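Local coordinates for periplasmic protein (Legionella pneumophila subsp. pneumophila, PDB 4FGQ), which acts as a calcium-dependent periplasmic protease, probably a cysteine proteinase of the bacterial transglutaminase-like family, at residues A[71-76]-A[86-91]; A[119-124]-A[136-141]. All coordinates share one frame; numbering follows the deposited sequence.

Contact 1: A[71-76]-A[86-91]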
ATOM      1  N   TYR A  71      -9.002   2.469  11.867  1.00 25.69           N
ATOM      2  CA  TYR A  71      -9.705   2.071  10.648  1.00 22.47           C
ATOM      3  C   TYR A  71      -8.748   1.936   9.468  1.00 25.10           C
ATOM      4  O   TYR A  71      -7.942   2.837   9.211  1.00 23.54           O
ATOM      5  CB  TYR A  71     -10.783   3.104  10.318  1.00 22.04           C
ATOM      6  CG  TYR A  71     -11.675   2.738   9.151  1.00 23.73           C
ATOM      7  CD1 TYR A  71     -11.472   3.289   7.893  1.00 23.31           C
ATOM      8  CD2 TYR A  71     -12.734   1.858   9.319  1.00 29.99           C
ATOM      9  CE1 TYR A  71     -12.295   2.962   6.830  1.00 24.30           C
ATOM     10  CE2 TYR A  71     -13.562   1.529   8.262  1.00 29.87           C
ATOM     11  CZ  TYR A  71     -13.336   2.082   7.023  1.00 28.25           C
ATOM     12  OH  TYR A  71     -14.162   1.750   5.975  1.00 28.08           O
ATOM     13  N   TRP A  72      -8.838   0.814   8.751  1.00 19.93           N
ATOM     14  CA  TRP A  72      -8.022   0.597   7.553  1.00 19.73           C
ATOM     15  C   TRP A  72      -8.823   0.953   6.308  1.00 18.97           C
ATOM     16  O   TRP A  72      -9.907   0.405   6.093  1.00 21.41           O
ATOM     17  CB  TRP A  72      -7.583  -0.867   7.440  1.00 23.69           C
ATOM     18  CG  TRP A  72      -6.568  -1.309   8.455  1.00 27.68           C
ATOM     19  CD1 TRP A  72      -6.241  -0.682   9.625  1.00 28.39           C
ATOM     20  CD2 TRP A  72      -5.745  -2.482   8.383  1.00 24.24           C
ATOM     21  NE1 TRP A  72      -5.265  -1.399  10.288  1.00 28.60           N
ATOM     22  CE2 TRP A  72      -4.940  -2.503   9.540  1.00 26.61           C
ATOM     23  CE3 TRP A  72      -5.614  -3.517   7.452  1.00 21.66           C
ATOM     24  CZ2 TRP A  72      -4.021  -3.528   9.793  1.00 23.07           C
ATOM     25  CZ3 TRP A  72      -4.696  -4.526   7.703  1.00 25.73           C
ATOM     26  CH2 TRP A  72      -3.915  -4.524   8.862  1.00 26.39           C
ATOM     27  N   LYS A  73      -8.294   1.853   5.481  1.00 16.58           N
ATOM     28  CA  LYS A  73      -9.003   2.309   4.284  1.00 17.00           C
ATOM     29  C   LYS A  73      -8.758   1.421   3.073  1.00 15.16           C
ATOM     30  O   LYS A  73      -7.619   1.051   2.792  1.00 17.57           O
ATOM     31  CB  LYS A  73      -8.555   3.725   3.906  1.00 16.77           C
ATOM     32  CG  LYS A  73      -8.793   4.782   4.968  1.00 15.32           C
ATOM     33  CD  LYS A  73      -8.471   6.175   4.393  1.00 17.04           C
ATOM     34  CE  LYS A  73      -8.442   7.237   5.474  1.00 18.80           C
ATOM     35  NZ  LYS A  73      -8.334   8.612   4.891  1.00 17.42           N
ATOM     36  N   SER A  74      -9.827   1.103   2.344  1.00 17.20           N
ATOM     37  CA  SER A  74      -9.678   0.489   1.020  1.00 15.75           C
ATOM     38  C   SER A  74      -9.070   1.508   0.085  1.00 18.46           C
ATOM     39  O   SER A  74      -9.131   2.703   0.369  1.00 18.45           O
ATOM     40  CB  SER A  74     -11.044   0.051   0.478  1.00 18.80           C
ATOM     41  OG  SER A  74     -11.838   1.164   0.132  1.00 23.21           O
ATOM     42  N   PRO A  75      -8.483   1.046  -1.033  1.00 17.18           N
ATOM     43  CA  PRO A  75      -7.933   1.956  -2.046  1.00 18.22           C
ATOM     44  C   PRO A  75      -8.927   3.037  -2.480  1.00 16.70           C
ATOM     45  O   PRO A  75      -8.552   4.202  -2.578  1.00 15.43           O
ATOM     46  CB  PRO A  75      -7.623   1.016  -3.213  1.00 17.12           C
ATOM     47  CG  PRO A  75      -7.242  -0.279  -2.520  1.00 16.82           C
ATOM     48  CD  PRO A  75      -8.140  -0.362  -1.317  1.00 14.90           C
ATOM     49  N   VAL A  76     -10.183   2.671  -2.718  1.00 16.48           N
ATOM     50  CA  VAL A  76     -11.170   3.672  -3.110  1.00 17.31           C
ATOM     51  C   VAL A  76     -11.368   4.740  -2.023  1.00 15.42           C
ATOM     52  O   VAL A  76     -11.478   5.931  -2.320  1.00 15.93           O
ATOM     53  CB  VAL A  76     -12.508   3.021  -3.510  1.00 19.21           C
ATOM     54  CG1 VAL A  76     -13.591   4.078  -3.691  1.00 21.66           C
ATOM     55  CG2 VAL A  76     -12.328   2.209  -4.797  1.00 23.28           C
ATOM     56  N   CYS A  86      -0.190   5.721   7.462  1.00 14.10           N
ATOM     57  CA  CYS A  86       0.881   4.932   6.852  1.00 13.44           C
ATOM     58  C   CYS A  86       0.388   3.568   6.371  1.00 12.01           C
ATOM     59  O   CYS A  86       0.858   3.041   5.354  1.00 12.45           O
ATOM     60  CB  CYS A  86       2.039   4.758   7.832  1.00 15.44           C
ATOM     61  SG  CYS A  86       1.576   3.933   9.386  1.00 17.31           S
ATOM     62  N   GLU A  87      -0.572   3.008   7.097  1.00 14.12           N
ATOM     63  CA  GLU A  87      -1.120   1.707   6.747  1.00 16.61           C
ATOM     64  C   GLU A  87      -1.918   1.842   5.450  1.00 13.78           C
ATOM     65  O   GLU A  87      -1.811   1.008   4.537  1.00 15.12           O
ATOM     66  CB  GLU A  87      -1.969   1.167   7.910  1.00 18.41           C
ATOM     67  CG  GLU A  87      -1.209   1.164   9.252  1.00 20.20           C
ATOM     68  CD  GLU A  87      -2.053   0.716  10.437  1.00 27.36           C
ATOM     69  OE1 GLU A  87      -3.301   0.810  10.373  1.00 27.26           O
ATOM     70  OE2 GLU A  87      -1.464   0.267  11.446  1.00 33.06           O
ATOM     71  N   ASP A  88      -2.694   2.918   5.350  1.00 14.49           N
ATOM     72  CA  ASP A  88      -3.492   3.166   4.151  1.00 14.23           C
ATOM     73  C   ASP A  88      -2.629   3.380   2.905  1.00 13.23           C
ATOM     74  O   ASP A  88      -2.986   2.921   1.819  1.00 13.07           O
ATOM     75  CB  ASP A  88      -4.431   4.359   4.349  1.00 12.09           C
ATOM     76  CG  ASP A  88      -5.281   4.243   5.613  1.00 14.91           C
ATOM     77  OD1 ASP A  88      -5.667   3.118   6.011  1.00 15.33           O
ATOM     78  OD2 ASP A  88      -5.579   5.290   6.224  1.00 15.87           O
ATOM     79  N   PHE A  89      -1.496   4.069   3.057  1.00 11.46           N
ATOM     80  CA  PHE A  89      -0.564   4.248   1.934  1.00 11.58           C
ATOM     81  C   PHE A  89      -0.040   2.898   1.461  1.00 11.67           C
ATOM     82  O   PHE A  89       0.041   2.629   0.256  1.00 11.98           O
ATOM     83  CB  PHE A  89       0.644   5.103   2.347  1.00 12.93           C
ATOM     84  CG  PHE A  89       0.426   6.597   2.244  1.00 12.86           C
ATOM     85  CD1 PHE A  89      -0.460   7.252   3.092  1.00 11.90           C
ATOM     86  CD2 PHE A  89       1.167   7.355   1.347  1.00 15.02           C
ATOM     87  CE1 PHE A  89      -0.641   8.621   3.020  1.00 12.78           C
ATOM     88  CE2 PHE A  89       0.998   8.737   1.278  1.00 11.80           C
ATOM     89  CZ  PHE A  89       0.080   9.368   2.110  1.00 13.15           C
ATOM     90  N   ALA A  90       0.328   2.041   2.408  1.00 10.51           N
ATOM     91  CA  ALA A  90       0.885   0.739   2.045  1.00  9.31           C
ATOM     92  C   ALA A  90      -0.154  -0.132   1.339  1.00 11.01           C
ATOM     93  O   ALA A  90       0.165  -0.854   0.387  1.00 13.10           O
ATOM     94  CB  ALA A  90       1.436   0.028   3.280  1.00 12.52           C
ATOM     95  N   ILE A  91      -1.397  -0.036   1.794  1.00 10.05           N
ATOM     96  CA  ILE A  91      -2.490  -0.816   1.220  1.00 10.44           C
ATOM     97  C   ILE A  91      -2.787  -0.444  -0.236  1.00 13.55           C
ATOM     98  O   ILE A  91      -2.884  -1.324  -1.100  1.00 12.99           O
ATOM     99  CB  ILE A  91      -3.755  -0.720   2.095  1.00 13.71           C
ATOM    100  CG1 ILE A  91      -3.533  -1.465   3.418  1.00 11.14           C
ATOM    101  CG2 ILE A  91      -4.971  -1.246   1.328  1.00 15.15           C
ATOM    102  CD1 ILE A  91      -4.550  -1.103   4.503  1.00 15.83           C
TER
HETATM  103  O   HOH W   1      -7.309   5.297   8.381  1.00 21.60           O
HETATM  104  O   HOH W   2      -5.704   2.428   1.050  1.00 18.77           O

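Contact 2: A[119-124]-A[136-141]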
ATOM      1  N   GLN A 119       6.963   4.175  17.714  1.00 14.92           N
ATOM      2  CA  GLN A 119       5.586   3.807  17.431  1.00 13.52           C
ATOM      3  C   GLN A 119       5.557   2.825  16.276  1.00 13.35           C
ATOM      4  O   GLN A 119       6.538   2.683  15.547  1.00 16.41           O
ATOM      5  CB  GLN A 119       4.744   5.037  17.100  1.00 18.06           C
ATOM      6  CG  GLN A 119       5.150   5.762  15.822  1.00 16.76           C
ATOM      7  CD  GLN A 119       4.417   7.073  15.683  1.00 20.22           C
ATOM      8  OE1 GLN A 119       4.069   7.704  16.684  1.00 23.20           O
ATOM      9  NE2 GLN A 119       4.147   7.476  14.447  1.00 21.34           N
ATOM     10  N   ALA A 120       4.428   2.150  16.104  1.00 13.77           N
ATOM     11  CA  ALA A 120       4.287   1.225  14.990  1.00 14.90           C
ATOM     12  C   ALA A 120       4.233   1.997  13.674  1.00 13.67           C
ATOM     13  O   ALA A 120       3.764   3.143  13.621  1.00 15.41           O
ATOM     14  CB  ALA A 120       3.057   0.352  15.167  1.00 17.10           C
ATOM     15  N   HIS A 121       4.735   1.375  12.618  1.00 12.04           N
ATOM     16  CA  HIS A 121       4.765   2.001  11.305  1.00 13.57           C
ATOM     17  C   HIS A 121       4.609   0.939  10.237  1.00 14.18           C
ATOM     18  O   HIS A 121       5.296  -0.077  10.273  1.00 18.87           O
ATOM     19  CB  HIS A 121       6.096   2.715  11.094  1.00 11.80           C
ATOM     20  CG  HIS A 121       6.126   3.571   9.869  1.00 12.16           C
ATOM     21  ND1 HIS A 121       5.367   4.719   9.752  1.00 16.49           N
ATOM     22  CD2 HIS A 121       6.807   3.445   8.705  1.00 10.38           C
ATOM     23  CE1 HIS A 121       5.583   5.261   8.565  1.00 14.90           C
ATOM     24  NE2 HIS A 121       6.457   4.515   7.917  1.00 12.10           N
ATOM     25  N   MET A 122       3.725   1.183   9.277  1.00 11.91           N
ATOM     26  CA  MET A 122       3.448   0.207   8.222  1.00 12.01           C
ATOM     27  C   MET A 122       4.109   0.647   6.929  1.00 10.32           C
ATOM     28  O   MET A 122       4.073   1.835   6.568  1.00 12.24           O
ATOM     29  CB  MET A 122       1.935   0.092   8.000  1.00 14.28           C
ATOM     30  CG  MET A 122       1.469  -1.098   7.166  1.00 16.01           C
ATOM     31  SD  MET A 122       1.251  -2.585   8.183  1.00 23.32           S
ATOM     32  CE  MET A 122      -0.346  -2.337   8.958  1.00 19.63           C
ATOM     33  N   VAL A 123       4.714  -0.309   6.229  1.00  9.77           N
ATOM     34  CA  VAL A 123       5.328  -0.064   4.927  1.00 10.42           C
ATOM     35  C   VAL A 123       4.902  -1.182   3.992  1.00 12.96           C
ATOM     36  O   VAL A 123       4.229  -2.115   4.420  1.00 12.94           O
ATOM     37  CB  VAL A 123       6.865  -0.050   5.009  1.00 10.16           C
ATOM     38  CG1 VAL A 123       7.334   1.097   5.922  1.00 13.81           C
ATOM     39  CG2 VAL A 123       7.378  -1.398   5.520  1.00 10.87           C
ATOM     40  N   LEU A 124       5.302  -1.095   2.723  1.00 10.30           N
ATOM     41  CA  LEU A 124       5.089  -2.201   1.791  1.00 12.20           C
ATOM     42  C   LEU A 124       6.449  -2.796   1.464  1.00  9.69           C
ATOM     43  O   LEU A 124       7.354  -2.072   1.065  1.00 11.91           O
ATOM     44  CB  LEU A 124       4.409  -1.708   0.511  1.00 13.03           C
ATOM     45  CG  LEU A 124       4.235  -2.754  -0.598  1.00 10.82           C
ATOM     46  CD1 LEU A 124       3.475  -3.945  -0.063  1.00 11.49           C
ATOM     47  CD2 LEU A 124       3.475  -2.118  -1.757  1.00 12.06           C
ATOM     48  N   ILE A 136      11.971  -1.690   0.718  1.00 11.40           N
ATOM     49  CA  ILE A 136      10.941  -1.056   1.525  1.00  9.98           C
ATOM     50  C   ILE A 136      10.332   0.166   0.838  1.00  8.08           C
ATOM     51  O   ILE A 136      11.024   1.155   0.558  1.00 12.14           O
ATOM     52  CB  ILE A 136      11.505  -0.631   2.905  1.00  9.42           C
ATOM     53  CG1 ILE A 136      12.145  -1.821   3.636  1.00 14.25           C
ATOM     54  CG2 ILE A 136      10.407  -0.006   3.736  1.00 11.55           C
ATOM     55  CD1 ILE A 136      11.178  -2.943   3.953  1.00 18.56           C
ATOM     56  N   LEU A 137       9.031   0.095   0.567  1.00  7.88           N
ATOM     57  CA  LEU A 137       8.278   1.212  -0.006  1.00  9.48           C
ATOM     58  C   LEU A 137       7.553   1.907   1.150  1.00  9.26           C
ATOM     59  O   LEU A 137       6.595   1.354   1.728  1.00 11.04           O
ATOM     60  CB  LEU A 137       7.263   0.708  -1.033  1.00  9.87           C
ATOM     61  CG  LEU A 137       7.813   0.430  -2.436  1.00 10.42           C
ATOM     62  CD1 LEU A 137       8.698  -0.829  -2.457  1.00 13.05           C
ATOM     63  CD2 LEU A 137       6.660   0.302  -3.436  1.00 13.69           C
ATOM     64  N   ASP A 138       8.022   3.111   1.486  1.00  9.67           N
ATOM     65  CA  ASP A 138       7.611   3.824   2.691  1.00  9.76           C
ATOM     66  C   ASP A 138       6.895   5.097   2.293  1.00 13.96           C
ATOM     67  O   ASP A 138       7.054   5.575   1.167  1.00 12.53           O
ATOM     68  CB  ASP A 138       8.876   4.164   3.493  1.00 10.81           C
ATOM     69  CG  ASP A 138       8.606   4.448   4.954  1.00 13.32           C
ATOM     70  OD1 ASP A 138       7.462   4.777   5.309  1.00 13.45           O
ATOM     71  OD2 ASP A 138       9.572   4.359   5.741  1.00 17.94           O
ATOM     72  N   SER A 139       6.098   5.623   3.219  1.00 10.69           N
ATOM     73  CA  SER A 139       5.423   6.904   3.069  1.00 13.61           C
ATOM     74  C   SER A 139       6.189   8.051   3.749  1.00 11.93           C
ATOM     75  O   SER A 139       5.852   9.221   3.562  1.00 16.43           O
ATOM     76  CB  SER A 139       4.008   6.815   3.660  1.00 13.26           C
ATOM     77  OG  SER A 139       4.030   6.143   4.913  1.00 13.19           O
ATOM     78  N   LEU A 140       7.201   7.713   4.539  1.00 10.98           N
ATOM     79  CA  LEU A 140       8.037   8.716   5.213  1.00 11.93           C
ATOM     80  C   LEU A 140       9.496   8.673   4.752  1.00 14.04           C
ATOM     81  O   LEU A 140      10.408   9.107   5.464  1.00 17.61           O
ATOM     82  CB  LEU A 140       7.974   8.543   6.744  1.00 11.45           C
ATOM     83  CG  LEU A 140       6.609   8.748   7.395  1.00 15.98           C
ATOM     84  CD1 LEU A 140       6.720   8.507   8.899  1.00 19.88           C
ATOM     85  CD2 LEU A 140       6.091  10.157   7.130  1.00 14.86           C
ATOM     86  N   GLU A 141       9.710   8.146   3.550  1.00 11.84           N
ATOM     87  CA  GLU A 141      11.025   8.108   2.939  1.00 13.42           C
ATOM     88  C   GLU A 141      10.731   7.948   1.460  1.00 15.69           C
ATOM     89  O   GLU A 141       9.954   7.073   1.084  1.00 17.41           O
ATOM     90  CB  GLU A 141      11.804   6.895   3.463  1.00 15.83           C
ATOM     91  CG  GLU A 141      13.068   6.571   2.684  1.00 22.43           C
ATOM     92  CD  GLU A 141      14.025   7.744   2.627  1.00 24.65           C
ATOM     93  OE1 GLU A 141      14.548   8.148   3.695  1.00 21.02           O
ATOM     94  OE2 GLU A 141      14.254   8.264   1.511  1.00 21.09           O
TER
HETATM   95  O   HOH W   3       3.444   3.525   4.528  1.00 13.46           O

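Contact 1: A[71-76]-A[86-91]
The indole of Trp72 is approached obliquely by two residues from the start of helix 86-100, Glu87 at its pyrrole part and Ile91 at its benzene part. Glu87 OE1 lies 3.0 Å from Trp72 NE1. The angle is too poor for a hydrogen bond, and the ring and carboxylate planes stand 71° apart. The Glu87 chain is extended beyond CG, which carries its carboxylate out to the indole. At the benzene part Trp72 CE3 and Ile91 CD1 are 4.0 Å apart, a plain apolar touch. Elsewhere the same indole meets the ring of Phe159 and side chains of helix 183-192.

Asp88 bonds directly to the backbone of the other segment. Its CG is anti to its own carbonyl carbon (chi1 -52°), and the carboxylate reaches the backbone before helix 75-81. Lys73 N donates to Asp88 OD1 at 3.0 Å, almost straight at 175°, from above the carboxylate plane. The Lys73 chain then runs extended over the same carboxylate, with CG 3.5 Å from Asp88 OD2. Lys73 NZ goes on to salt bridges with Asp81 and Glu60, while Asp88 OD2 also accepts from the backbone N of Asp85.

Two waters join the segments. Water 1 lies 2.7 Å from Tyr71 O and 2.8 Å from Asp88 OD2. Water 2 donates to Lys73 O and to Asp88 O. Nearby, Ile91 CG2 packs on Pro75 CD, 4.2 Å away.

Asp88 thus ties the start of helix 86-100 to the loop leading into helix 75-81. Tyr71, Glu87 and Asp88, with Asp69 and Asp85, form the calcium-binding site of this protein, here without its metal. The arrangement is that of an acidic calcium site built from a loop and a helix start.

Contact 2: A[119-124]-A[136-141]
Leu124 and Leu137 form an antiparallel hydrogen-bonded pair, with Leu124 N bonded to Leu137 O at 2.9 Å and Leu137 N to Leu124 O at 2.8 Å. Away from this pair the contact is carried by side chains.

The main one is His121. With CG anti to the backbone N (chi1 -170°), the ring reaches out to bring NE2 to Asp138. His121 NE2 donates to Asp138 OD1 at 2.8 Å, with a nearly straight angle of 172°. The oxygen lies in the ring plane and is met on its syn side. The ring and carboxylate planes are 51° apart. Asp138 OD1 also accepts from Leu140 N at 3.0 Å, this time from above the carboxylate plane, which makes an Asx turn. Two bonds grip this oxygen, and Ser139 N adds a weak one. The other oxygen, OD2, is in a salt bridge with Arg150, which holds the carboxylate from both ends.

Apolar groups pack around this bond. Leu140 CD1 comes obliquely to the imidazole, 3.5 Å from His121 CE1. Val123 CG1 lies against the carboxylate, 3.7 Å from Asp138 CG. Val123 CB also meets Ile136 CG2 at 3.8 Å. A water that accepts from Ser139 OG donates to Met122 O at 2.7 Å and bridges the segments.

The two strands form a beta hairpin in the antiparallel sheet. Strand 119-126 lies between strands 107-114 and 135-137, and His121 and Val123 make backbone bonds with Ala112 and Thr110. Helix 86-100 packs on the hairpin, with Lys93 against Leu124 and Phe89 against Ser139. Tyr59 of strand 58-59 touches His121, Ser139 and Leu140.

Contact 1 comes first along the chain, and contact 2 follows it entirely. Their centres are 12 Å apart, and both belong to the transglutaminase-like proteinase region of the chain. Contact 1 joins a loop to the start of helix 86-100. Contact 2 lies in the antiparallel sheet that this helix packs against. They touch directly where Glu87 CG meets Met122 CB at 3.6 Å. Cys86 SG lies 3.9 Å from His121 ND1. With the Asp138 bond of contact 2, this is consistent with the Cys-His-Asp triad of transglutaminase-like cysteine proteinases. Cys86 is followed in the chain by Glu87 and Asp88, so the calcium site and the probable active site share one helix start.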